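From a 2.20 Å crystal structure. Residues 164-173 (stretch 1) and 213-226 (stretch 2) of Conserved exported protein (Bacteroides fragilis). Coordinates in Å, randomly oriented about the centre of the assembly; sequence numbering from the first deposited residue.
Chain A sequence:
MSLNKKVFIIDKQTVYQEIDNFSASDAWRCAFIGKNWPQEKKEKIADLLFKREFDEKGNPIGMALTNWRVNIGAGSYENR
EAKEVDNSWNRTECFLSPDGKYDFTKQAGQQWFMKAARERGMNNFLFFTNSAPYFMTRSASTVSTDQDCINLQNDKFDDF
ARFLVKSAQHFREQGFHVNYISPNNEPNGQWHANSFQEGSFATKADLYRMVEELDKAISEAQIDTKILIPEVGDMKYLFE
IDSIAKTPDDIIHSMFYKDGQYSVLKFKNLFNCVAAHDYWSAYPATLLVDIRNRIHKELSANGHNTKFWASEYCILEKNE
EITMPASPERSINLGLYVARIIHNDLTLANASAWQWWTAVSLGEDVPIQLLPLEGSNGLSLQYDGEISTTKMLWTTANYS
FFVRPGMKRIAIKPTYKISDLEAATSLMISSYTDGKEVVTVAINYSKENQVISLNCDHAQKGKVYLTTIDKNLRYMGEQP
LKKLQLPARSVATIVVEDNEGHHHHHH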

# COMPACT_ATOMS: atom_id res chain seq x y z
N LEU A 164 -3.90 9.44 18.80
CA LEU A 164 -3.33 8.38 17.96
C LEU A 164 -2.57 7.30 18.75
O LEU A 164 -2.73 6.12 18.48
N VAL A 165 -1.80 7.72 19.75
CA VAL A 165 -1.07 6.78 20.59
C VAL A 165 -1.98 5.98 21.51
O VAL A 165 -1.81 4.79 21.63
N LYS A 166 -2.94 6.64 22.15
CA LYS A 166 -3.92 5.94 22.99
C LYS A 166 -4.74 4.88 22.22
O LYS A 166 -5.04 3.82 22.76
N SER A 167 -5.11 5.20 20.98
CA SER A 167 -5.86 4.28 20.10
C SER A 167 -5.01 3.05 19.76
O SER A 167 -5.48 1.90 19.87
N ALA A 168 -3.76 3.29 19.33
CA ALA A 168 -2.83 2.19 19.09
C ALA A 168 -2.63 1.35 20.35
O ALA A 168 -2.64 0.12 20.29
N GLN A 169 -2.46 2.02 21.47
CA GLN A 169 -2.21 1.30 22.72
C GLN A 169 -3.40 0.47 23.12
O GLN A 169 -3.23 -0.66 23.57
N HIS A 170 -4.60 1.02 22.97
CA HIS A 170 -5.84 0.26 23.19
C HIS A 170 -5.84 -1.05 22.41
O HIS A 170 -6.09 -2.10 22.97
N PHE A 171 -5.56 -0.97 21.12
CA PHE A 171 -5.59 -2.16 20.29
C PHE A 171 -4.41 -3.11 20.57
O PHE A 171 -4.57 -4.34 20.47
N ARG A 172 -3.26 -2.56 21.00
CA ARG A 172 -2.16 -3.43 21.47
C ARG A 172 -2.57 -4.25 22.68
O ARG A 172 -2.25 -5.45 22.77
N GLU A 173 -3.30 -3.61 23.59
CA GLU A 173 -3.78 -4.26 24.84
C GLU A 173 -4.90 -5.29 24.59
O GLU A 173 -5.20 -6.10 25.45
N GLU A 213 5.70 15.42 18.33
CA GLU A 213 4.71 15.11 19.36
C GLU A 213 4.39 13.61 19.48
O GLU A 213 4.23 13.07 20.60
N LEU A 214 4.28 12.93 18.33
CA LEU A 214 4.07 11.46 18.35
C LEU A 214 5.24 10.77 19.02
O LEU A 214 5.06 9.90 19.84
N ASP A 215 6.45 11.18 18.67
CA ASP A 215 7.66 10.64 19.29
C ASP A 215 7.57 10.70 20.81
O ASP A 215 7.78 9.72 21.48
N LYS A 216 7.24 11.87 21.35
CA LYS A 216 7.10 12.07 22.78
C LYS A 216 5.97 11.20 23.38
O LYS A 216 6.15 10.56 24.42
N ALA A 217 4.82 11.21 22.73
CA ALA A 217 3.67 10.42 23.18
C ALA A 217 3.95 8.89 23.18
O ALA A 217 3.56 8.18 24.11
N ILE A 218 4.67 8.40 22.17
CA ILE A 218 5.00 6.96 22.11
C ILE A 218 5.95 6.55 23.25
O ILE A 218 5.87 5.43 23.77
N SER A 219 6.86 7.48 23.61
CA SER A 219 7.85 7.25 24.66
C SER A 219 7.15 7.21 26.00
O SER A 219 7.40 6.30 26.79
N GLU A 220 6.23 8.14 26.24
CA GLU A 220 5.42 8.14 27.47
C GLU A 220 4.56 6.88 27.61
O GLU A 220 4.44 6.33 28.71
N ALA A 221 3.97 6.42 26.50
CA ALA A 221 3.14 5.22 26.50
C ALA A 221 3.99 3.95 26.57
O ALA A 221 3.51 2.93 27.01
N GLN A 222 5.24 4.03 26.11
CA GLN A 222 6.12 2.87 25.95
C GLN A 222 5.49 1.75 25.11
O GLN A 222 5.52 0.58 25.49
N ILE A 223 4.89 2.11 23.98
CA ILE A 223 4.39 1.12 23.03
C ILE A 223 5.43 0.91 21.94
O ILE A 223 6.15 1.83 21.55
N ASP A 224 5.50 -0.33 21.45
CA ASP A 224 6.40 -0.72 20.38
C ASP A 224 5.82 -0.33 19.02
O ASP A 224 5.42 -1.20 18.22
N THR A 225 5.74 0.99 18.77
CA THR A 225 5.11 1.53 17.56
C THR A 225 5.96 2.65 16.97
O THR A 225 6.54 3.43 17.70
N LYS A 226 6.02 2.75 15.64
CA LYS A 226 6.81 3.75 14.97
C LYS A 226 6.02 4.65 14.03
O LYS A 226 4.94 4.30 13.55

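What anchors the start of the contact? Leu-164 (chi1 m, chi2 t) points toward the second helix, its CB lying 4.1 Å from Leu-214 CD2. Val-165, chi1 t, is more extensively covered, a knob in the hole formed by Leu-214, Ala-217, Ile-218 and Ala-221. Its CG2 lies 3.7 Å from both Ala-217 CB and Ile-218 CG1, while its CG1 meets Ala-221 CB at 3.5 Å; two of the four residues lining the hole are thus alanines, each meeting Val-165 through its CB.

How does the packing continue beyond that helix? After Ala-221 the chain turns through Gln-222, which has positive phi, and Ile-223 (chi1 p, chi2 t) points back toward stretch 1. Ala-168 CB rests 4.0 Å from Ile-223 CD1. Gln-169, extended with chi1 and chi2 both t, lays its CG 3.6 Å from Ile-223 CG2.

Where do the polar groups find partners? No direct hydrogen bond crosses the interface; two waters bridge it. Water 1 accepts from Gln-169 NE2 at 2.8 Å and donates weakly to Ala-221 O at 3.5 Å. Arg-172 (chi1 m, chi2 t, chi3 p) packs its CD 3.9 Å from Ile-223 CB, and Asp-224 O lies over one guanidinium face. Water 2 accepts from Asp-224 N at 2.9 Å and, weakly, from Arg-172 NE at 3.3 Å.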

# COMPACT_ATOMS: atom_id res chain seq x y z
CB LEU A 164 -2.41 8.96 16.90
CG LEU A 164 -3.03 9.85 15.83
CD1 LEU A 164 -1.95 10.47 14.99
CD2 LEU A 164 -3.94 8.97 14.95
CB VAL A 165 0.08 7.46 21.41
CG1 VAL A 165 0.56 6.56 22.54
CG2 VAL A 165 1.23 7.81 20.49
CB LYS A 166 -4.86 6.90 23.73
CG LYS A 166 -6.14 6.20 24.31
CD LYS A 166 -6.50 6.74 25.65
CE LYS A 166 -7.69 5.99 26.23
NZ LYS A 166 -8.12 6.62 27.49
CB SER A 167 -6.29 4.98 18.80
OG SER A 167 -7.19 6.04 19.04
CB ALA A 168 -1.45 2.69 18.55
CB GLN A 169 -1.84 2.22 23.87
CG GLN A 169 -1.38 1.47 25.13
CD GLN A 169 -0.85 2.43 26.23
OE1 GLN A 169 -1.17 3.63 26.25
NE2 GLN A 169 -0.04 1.90 27.13
CB HIS A 170 -7.08 1.05 22.80
CG HIS A 170 -8.32 0.22 22.80
ND1 HIS A 170 -9.04 -0.04 23.95
CD2 HIS A 170 -8.95 -0.46 21.80
CE1 HIS A 170 -10.05 -0.84 23.66
NE2 HIS A 170 -10.03 -1.09 22.36
CB PHE A 171 -5.79 -1.80 18.82
CG PHE A 171 -7.20 -1.32 18.54
CD1 PHE A 171 -7.50 0.04 18.53
CD2 PHE A 171 -8.23 -2.24 18.40
CE1 PHE A 171 -8.80 0.50 18.34
CE2 PHE A 171 -9.57 -1.81 18.19
CZ PHE A 171 -9.84 -0.42 18.16
CB ARG A 172 -0.83 -2.67 21.70
CG ARG A 172 -0.27 -2.02 20.40
CD ARG A 172 1.12 -1.41 20.56
NE ARG A 172 2.08 -2.45 20.77
CZ ARG A 172 2.71 -3.13 19.80
NH1 ARG A 172 2.50 -2.86 18.51
NH2 ARG A 172 3.55 -4.09 20.12
CB GLU A 173 -4.14 -3.21 25.90
CG GLU A 173 -2.88 -2.42 26.41
CD GLU A 173 -3.22 -1.21 27.30
OE1 GLU A 173 -4.41 -0.83 27.39
OE2 GLU A 173 -2.27 -0.65 27.91
CB GLU A 213 3.43 15.94 19.15
CG GLU A 213 3.64 17.45 19.27
CD GLU A 213 4.22 17.91 20.61
OE1 GLU A 213 3.99 17.28 21.67
OE2 GLU A 213 4.92 18.94 20.62
CB LEU A 214 3.88 10.92 16.93
CG LEU A 214 2.44 10.98 16.44
CD1 LEU A 214 2.46 10.87 14.93
CD2 LEU A 214 1.60 9.84 17.09
CB ASP A 215 8.89 11.38 18.79
CG ASP A 215 10.18 10.83 19.37
OD1 ASP A 215 10.63 9.74 18.94
OD2 ASP A 215 10.76 11.52 20.25
CB LYS A 216 6.84 13.55 23.02
CG LYS A 216 6.65 13.97 24.47
CD LYS A 216 6.28 15.46 24.47
CE LYS A 216 6.24 16.09 25.86
NZ LYS A 216 6.64 17.57 25.78
CB ALA A 217 2.45 10.78 22.30
CB ILE A 218 5.64 6.57 20.74
CG1 ILE A 218 4.57 6.54 19.63
CG2 ILE A 218 6.43 5.20 20.83
CD1 ILE A 218 5.16 6.52 18.20
CB SER A 219 8.98 8.30 24.62
OG SER A 219 9.85 8.07 23.51
CB GLU A 220 4.54 9.39 27.54
CG GLU A 220 5.27 10.66 28.08
CD GLU A 220 4.56 12.01 27.73
OE1 GLU A 220 5.30 13.01 27.55
OE2 GLU A 220 3.30 12.06 27.64
CB ALA A 221 2.25 5.20 25.27
CB GLN A 222 6.60 2.34 27.31
CG GLN A 222 7.28 3.41 28.23
CD GLN A 222 7.48 2.88 29.66
OE1 GLN A 222 8.45 2.18 29.94
NE2 GLN A 222 6.55 3.19 30.56
CB ILE A 223 3.00 1.49 22.41
CG1 ILE A 223 3.02 2.87 21.72
CG2 ILE A 223 1.87 1.38 23.48
CD1 ILE A 223 1.75 3.15 20.91
CB ASP A 224 6.67 -2.24 20.47
CG ASP A 224 7.80 -2.70 19.55
OD1 ASP A 224 8.55 -1.83 19.03
OD2 ASP A 224 7.94 -3.93 19.33
CB THR A 225 3.68 2.11 17.87
OG1 THR A 225 2.84 1.09 18.46
CG2 THR A 225 3.02 2.60 16.61
CB LYS A 226 7.96 3.08 14.24
CG LYS A 226 9.03 2.50 15.15
CD LYS A 226 10.01 1.75 14.31
CE LYS A 226 10.83 0.71 15.09
NZ LYS A 226 11.59 1.24 16.28
O HOH W 1 0.84 3.57 29.13
O HOH W 2 4.34 -2.37 23.21